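Local coordinates for putative calcium binding protein (Streptomyces coelicolor, PDB 3AKB) that binds calcium ions through EF-hand helix-loop-helix motifs and is thought to take part in calcium-mediated regulation in this bacterium, at residues P130-L133 / A134-A137; P156-A159 / R160-V164. The protein carries 2 engineered substitutions. All coordinates share one frame; numbering follows the deposited sequence.

Contact 1 of 2, residues P130-L133 / A134-A137; sequences PEDL and ARQA. With CA (calcium ion), chain G; CA (calcium ion), chain K.
Arg135 bridges two acidic side chains, Glu131 and Asp132, on the first turn of helix 131-141, the helix that enters the last EF-hand of the chain. Its guanidinium group donates from NH1 to Glu131 OE2 at 2.8 Å, with the oxygen near the guanidinium plane but the nitrogen 37° out of the carboxylate plane. NH2 makes the second salt bridge, to Asp132 OD1 at 3.1 Å, arriving on the anti side of that carboxylate. A bend at chi3 (-66°) folds the arginine back over the helix start, where Asp132 CA and Glu131 O lie against one face of its flat head. A water donates to Asp132 OD1 and accepts from Arg135 NE, adding a second link between Asp132 and Arg135.

Both carboxylates also bind calcium ions at the surface, outside the EF-hand loop that follows. Glu131 holds one asymmetrically, OE1 at 2.1 Å and OE2 at 2.8 Å from the metal. Asp132 chelates the other with both oxygens, again unevenly, OD2 at 2.1 Å and OD1 at 2.6 Å, and a second water supplies a further ligand to that ion. The arginine probably offsets some of the negative charge gathered here.

Backbone bonds of i to i+4 spacing underlie the cluster, beginning at the N-cap residue Pro130, whose O accepts from Ala134 N. Ala134, buried, packs on Leu124 and Thr125 of helix 117-126, while the charged groups lie on the exposed surface. Gln136, extended beyond CG, reaches back toward the Asp132 metal site, where its NE2 makes a weak hydrogen bond of 3.2 Å to Asp132 OD2.

Contact 2 of 2, residues P156-A159 / R160-V164; sequences PAFA and RYFTV
Phe158 and Phe162 bring their rings together across the C-terminal turn of helix 151-161, the exiting helix of the last EF-hand. In this apolar pair the ring planes are inclined at 58° and the centroids lie 4.9 Å apart, an oblique meeting. The CD2-CE2 side of Phe162 leans over one face of Phe158, with Phe162 CE2 3.5 Å from Phe158 CE1. Phe162 has its CG beside the backbone N (chi1 -71°), a setting that turns the ring back along the helix toward its partner one turn earlier. Tyr161 CD2 rests above the centre of a Phe162 ring face.

The polar contacts are mainly those of the helix backbone. Arg160 N, Tyr161 N and Phe162 N donate to the carbonyls of Pro156, Ala157 and Phe158, the last at 3.1 Å. Phe162 is then the first residue to leave helical backbone angles. Beyond it the side chain of Thr163 takes up the next carbonyl: OG1 donates to Ala159 O at 2.8 Å, while Thr163 N bonds to Arg160 O.

Arg160 folds its chain back along the helix, CG 3.4 Å from Pro156 O, and the guanidinium turns an edge to Ala157, NH2 lying 3.5 Å from Ala157 CA, placing the charged end beside the previous turn.

Around this helix end, Phe158 packs on Ala96 and Leu100 of helix 89-107, and Ala159 on Ala93. Helix 2-13 takes the other aromatic residues: Phe162 stacks with Phe13, Tyr161 OH hydrogen-bonds to Thr12 OG1, and the tyrosine ring meets Arg9 in a cation-pi interaction.

Overall arrangement
Following the chain from the N terminus, contact 1 comes first, at the start of helix 131-141, and closes before contact 2 opens near the end of helix 151-161. Contact 1 joins adjoining turns of one helix; contact 2 joins the last turn of its helix to the residues that leave it. They run in series, neither nesting nor crossing. The calcium site between them is built by Asp142, Asp144, Asp146 and Lys148, with Glu153 from the first turn of helix 151-161, so the contacts mark the outer ends of one helix-loop-helix unit. Their centres are about 17 Å apart and their nearest atoms about 8 Å. Residues 130-137 meet helix 117-126, whereas residues 156-164 join the unit to helices 89-107 and 2-13.

Contact 1 of 2, residues P130-L133 / A134-A137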
loop_
_atom_site.group_PDB
_atom_site.type_symbol
_atom_site.label_atom_id
_atom_site.label_comp_id
_atom_site.label_asym_id
_atom_site.label_seq_id
_atom_site.Cartn_x
_atom_site.Cartn_y
_atom_site.Cartn_z
ATOM N N PRO A 130 0.753 5.687 12.274
ATOM C CA PRO A 130 0.208 6.390 13.448
ATOM C C PRO A 130 -0.678 7.575 13.044
ATOM O O PRO A 130 -0.429 8.226 12.033
ATOM C CB PRO A 130 1.463 6.902 14.152
ATOM C CG PRO A 130 2.552 5.969 13.722
ATOM C CD PRO A 130 2.229 5.579 12.328
ATOM N N GLU A 131 -1.738 7.797 13.813
ATOM C CA GLU A 131 -2.765 8.772 13.485
ATOM C C GLU A 131 -2.239 10.155 13.088
ATOM O O GLU A 131 -2.678 10.732 12.090
ATOM C CB GLU A 131 -3.722 8.897 14.665
ATOM C CG GLU A 131 -4.909 9.715 14.392
ATOM C CD GLU A 131 -5.709 9.885 15.626
ATOM O OE1 GLU A 131 -6.545 9.003 15.887
ATOM O OE2 GLU A 131 -5.499 10.890 16.344
ATOM N N ASP A 132 -1.300 10.712 13.852
ATOM C CA ASP A 132 -0.794 12.066 13.549
ATOM C C ASP A 132 -0.065 12.067 12.218
ATOM O O ASP A 132 -0.273 12.954 11.377
ATOM C CB ASP A 132 0.120 12.584 14.682
ATOM C CG ASP A 132 0.552 14.028 14.480
ATOM O OD1 ASP A 132 -0.297 14.913 14.287
ATOM O OD2 ASP A 132 1.775 14.290 14.493
ATOM N N LEU A 133 0.786 11.069 12.018
ATOM C CA LEU A 133 1.512 10.982 10.761
ATOM C C LEU A 133 0.558 10.775 9.583
ATOM O O LEU A 133 0.781 11.309 8.478
ATOM C CB LEU A 133 2.504 9.816 10.794
ATOM C CG LEU A 133 3.708 10.054 9.897
ATOM C CD1 LEU A 133 4.616 11.152 10.511
ATOM C CD2 LEU A 133 4.483 8.760 9.657
ATOM N N ALA A 134 -0.478 9.969 9.803
ATOM C CA ALA A 134 -1.442 9.672 8.749
ATOM C C ALA A 134 -2.184 10.915 8.310
ATOM O O ALA A 134 -2.491 11.060 7.132
ATOM C CB ALA A 134 -2.406 8.601 9.230
ATOM N N ARG A 135 -2.496 11.811 9.243
ATOM C CA ARG A 135 -3.118 13.086 8.873
ATOM C C ARG A 135 -2.188 13.910 7.987
ATOM O O ARG A 135 -2.610 14.495 6.987
ATOM C CB ARG A 135 -3.490 13.882 10.122
ATOM C CG ARG A 135 -4.641 13.299 10.924
ATOM C CD ARG A 135 -5.123 14.250 12.032
ATOM N NE ARG A 135 -4.136 14.477 13.085
ATOM C CZ ARG A 135 -4.129 13.858 14.267
ATOM N NH1 ARG A 135 -5.072 12.974 14.573
ATOM N NH2 ARG A 135 -3.182 14.145 15.160
ATOM N N GLN A 136 -0.914 13.960 8.367
ATOM C CA GLN A 136 0.097 14.684 7.600
ATOM C C GLN A 136 0.249 14.104 6.204
ATOM O O GLN A 136 0.261 14.847 5.214
ATOM C CB GLN A 136 1.450 14.662 8.320
ATOM C CG GLN A 136 1.470 15.321 9.694
ATOM C CD GLN A 136 2.861 15.314 10.336
ATOM O OE1 GLN A 136 3.875 15.542 9.663
ATOM N NE2 GLN A 136 2.912 15.044 11.636
ATOM N N ALA A 137 0.346 12.780 6.100
ATOM C CA ALA A 137 0.538 12.156 4.785
ATOM C C ALA A 137 -0.714 12.311 3.917
ATOM O O ALA A 137 -0.603 12.567 2.721
ATOM C CB ALA A 137 0.923 10.671 4.920
HETATM CA CA CA G . 1.802 16.363 14.572
HETATM CA CA CA K . -7.219 9.340 17.894
HETATM O O HOH W 1 -2.209 16.510 13.401
HETATM O O HOH W 2 1.070 16.923 12.650
#

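Contact 2 of 2, residues P156-A159 / R160-V164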
loop_
_atom_site.group_PDB
_atom_site.type_symbol
_atom_site.label_atom_id
_atom_site.label_comp_id
_atom_site.label_asym_id
_atom_site.label_seq_id
_atom_site.Cartn_x
_atom_site.Cartn_y
_atom_site.Cartn_z
ATOM N N PRO A 156 1.001 7.735 -8.446
ATOM C CA PRO A 156 2.390 8.237 -8.475
ATOM C C PRO A 156 3.015 8.441 -7.083
ATOM O O PRO A 156 4.224 8.271 -6.920
ATOM C CB PRO A 156 2.271 9.577 -9.212
ATOM C CG PRO A 156 0.880 9.965 -9.091
ATOM C CD PRO A 156 0.062 8.704 -9.042
ATOM N N ALA A 157 2.212 8.777 -6.069
ATOM C CA ALA A 157 2.769 8.869 -4.693
ATOM C C ALA A 157 3.274 7.502 -4.212
ATOM O O ALA A 157 4.302 7.406 -3.542
ATOM C CB ALA A 157 1.747 9.408 -3.729
ATOM N N PHE A 158 2.542 6.450 -4.561
ATOM C CA PHE A 158 2.928 5.099 -4.201
ATOM C C PHE A 158 4.251 4.767 -4.914
ATOM O O PHE A 158 5.190 4.288 -4.271
ATOM C CB PHE A 158 1.791 4.142 -4.585
ATOM C CG PHE A 158 2.081 2.686 -4.315
ATOM C CD1 PHE A 158 1.551 2.066 -3.187
ATOM C CD2 PHE A 158 2.841 1.924 -5.218
ATOM C CE1 PHE A 158 1.824 0.723 -2.925
ATOM C CE2 PHE A 158 3.101 0.574 -4.974
ATOM C CZ PHE A 158 2.583 -0.024 -3.834
ATOM N N ALA A 159 4.325 5.079 -6.212
ATOM C CA ALA A 159 5.534 4.870 -7.024
ATOM C C ALA A 159 6.744 5.592 -6.411
ATOM O O ALA A 159 7.845 5.027 -6.320
ATOM C CB ALA A 159 5.310 5.350 -8.449
ATOM N N ARG A 160 6.538 6.839 -5.989
ATOM C CA ARG A 160 7.589 7.639 -5.367
ATOM C C ARG A 160 8.008 7.099 -3.996
ATOM O O ARG A 160 9.209 7.010 -3.687
ATOM C CB ARG A 160 7.146 9.100 -5.220
ATOM C CG ARG A 160 7.150 9.922 -6.505
ATOM C CD ARG A 160 6.622 11.342 -6.263
ATOM N NE ARG A 160 5.222 11.335 -5.825
ATOM C CZ ARG A 160 4.401 12.383 -5.904
ATOM N NH1 ARG A 160 4.838 13.545 -6.382
ATOM N NH2 ARG A 160 3.148 12.282 -5.493
ATOM N N TYR A 161 7.033 6.760 -3.150
ATOM C CA TYR A 161 7.356 6.258 -1.811
ATOM C C TYR A 161 8.227 4.994 -1.880
ATOM O O TYR A 161 9.150 4.847 -1.070
ATOM C CB TYR A 161 6.092 5.989 -0.978
ATOM C CG TYR A 161 6.389 5.387 0.374
ATOM C CD1 TYR A 161 6.949 6.143 1.396
ATOM C CD2 TYR A 161 6.132 4.041 0.620
ATOM C CE1 TYR A 161 7.238 5.562 2.642
ATOM C CE2 TYR A 161 6.404 3.460 1.872
ATOM C CZ TYR A 161 6.964 4.222 2.856
ATOM O OH TYR A 161 7.235 3.645 4.078
ATOM N N PHE A 162 7.954 4.107 -2.843
ATOM C CA PHE A 162 8.751 2.870 -2.973
ATOM C C PHE A 162 10.023 3.013 -3.859
ATOM O O PHE A 162 10.710 2.019 -4.193
ATOM C CB PHE A 162 7.856 1.663 -3.313
ATOM C CG PHE A 162 6.972 1.234 -2.153
ATOM C CD1 PHE A 162 7.543 0.677 -1.015
ATOM C CD2 PHE A 162 5.596 1.465 -2.163
ATOM C CE1 PHE A 162 6.754 0.301 0.086
ATOM C CE2 PHE A 162 4.799 1.080 -1.077
ATOM C CZ PHE A 162 5.381 0.510 0.053
ATOM N N THR A 163 10.324 4.271 -4.201
ATOM C CA THR A 163 11.600 4.654 -4.782
ATOM C C THR A 163 12.460 5.212 -3.659
ATOM O O THR A 163 12.410 6.410 -3.335
ATOM C CB THR A 163 11.405 5.705 -5.883
ATOM O OG1 THR A 163 10.538 5.176 -6.888
ATOM C CG2 THR A 163 12.740 6.089 -6.523
ATOM N N VAL A 164 13.237 4.340 -3.036
ATOM C CA VAL A 164 14.059 4.760 -1.922
ATOM C C VAL A 164 15.236 5.552 -2.505
ATOM O O VAL A 164 16.066 4.994 -3.219
ATOM C CB VAL A 164 14.562 3.557 -1.112
ATOM C CG1 VAL A 164 15.400 4.054 0.038
ATOM C CG2 VAL A 164 13.375 2.708 -0.613
#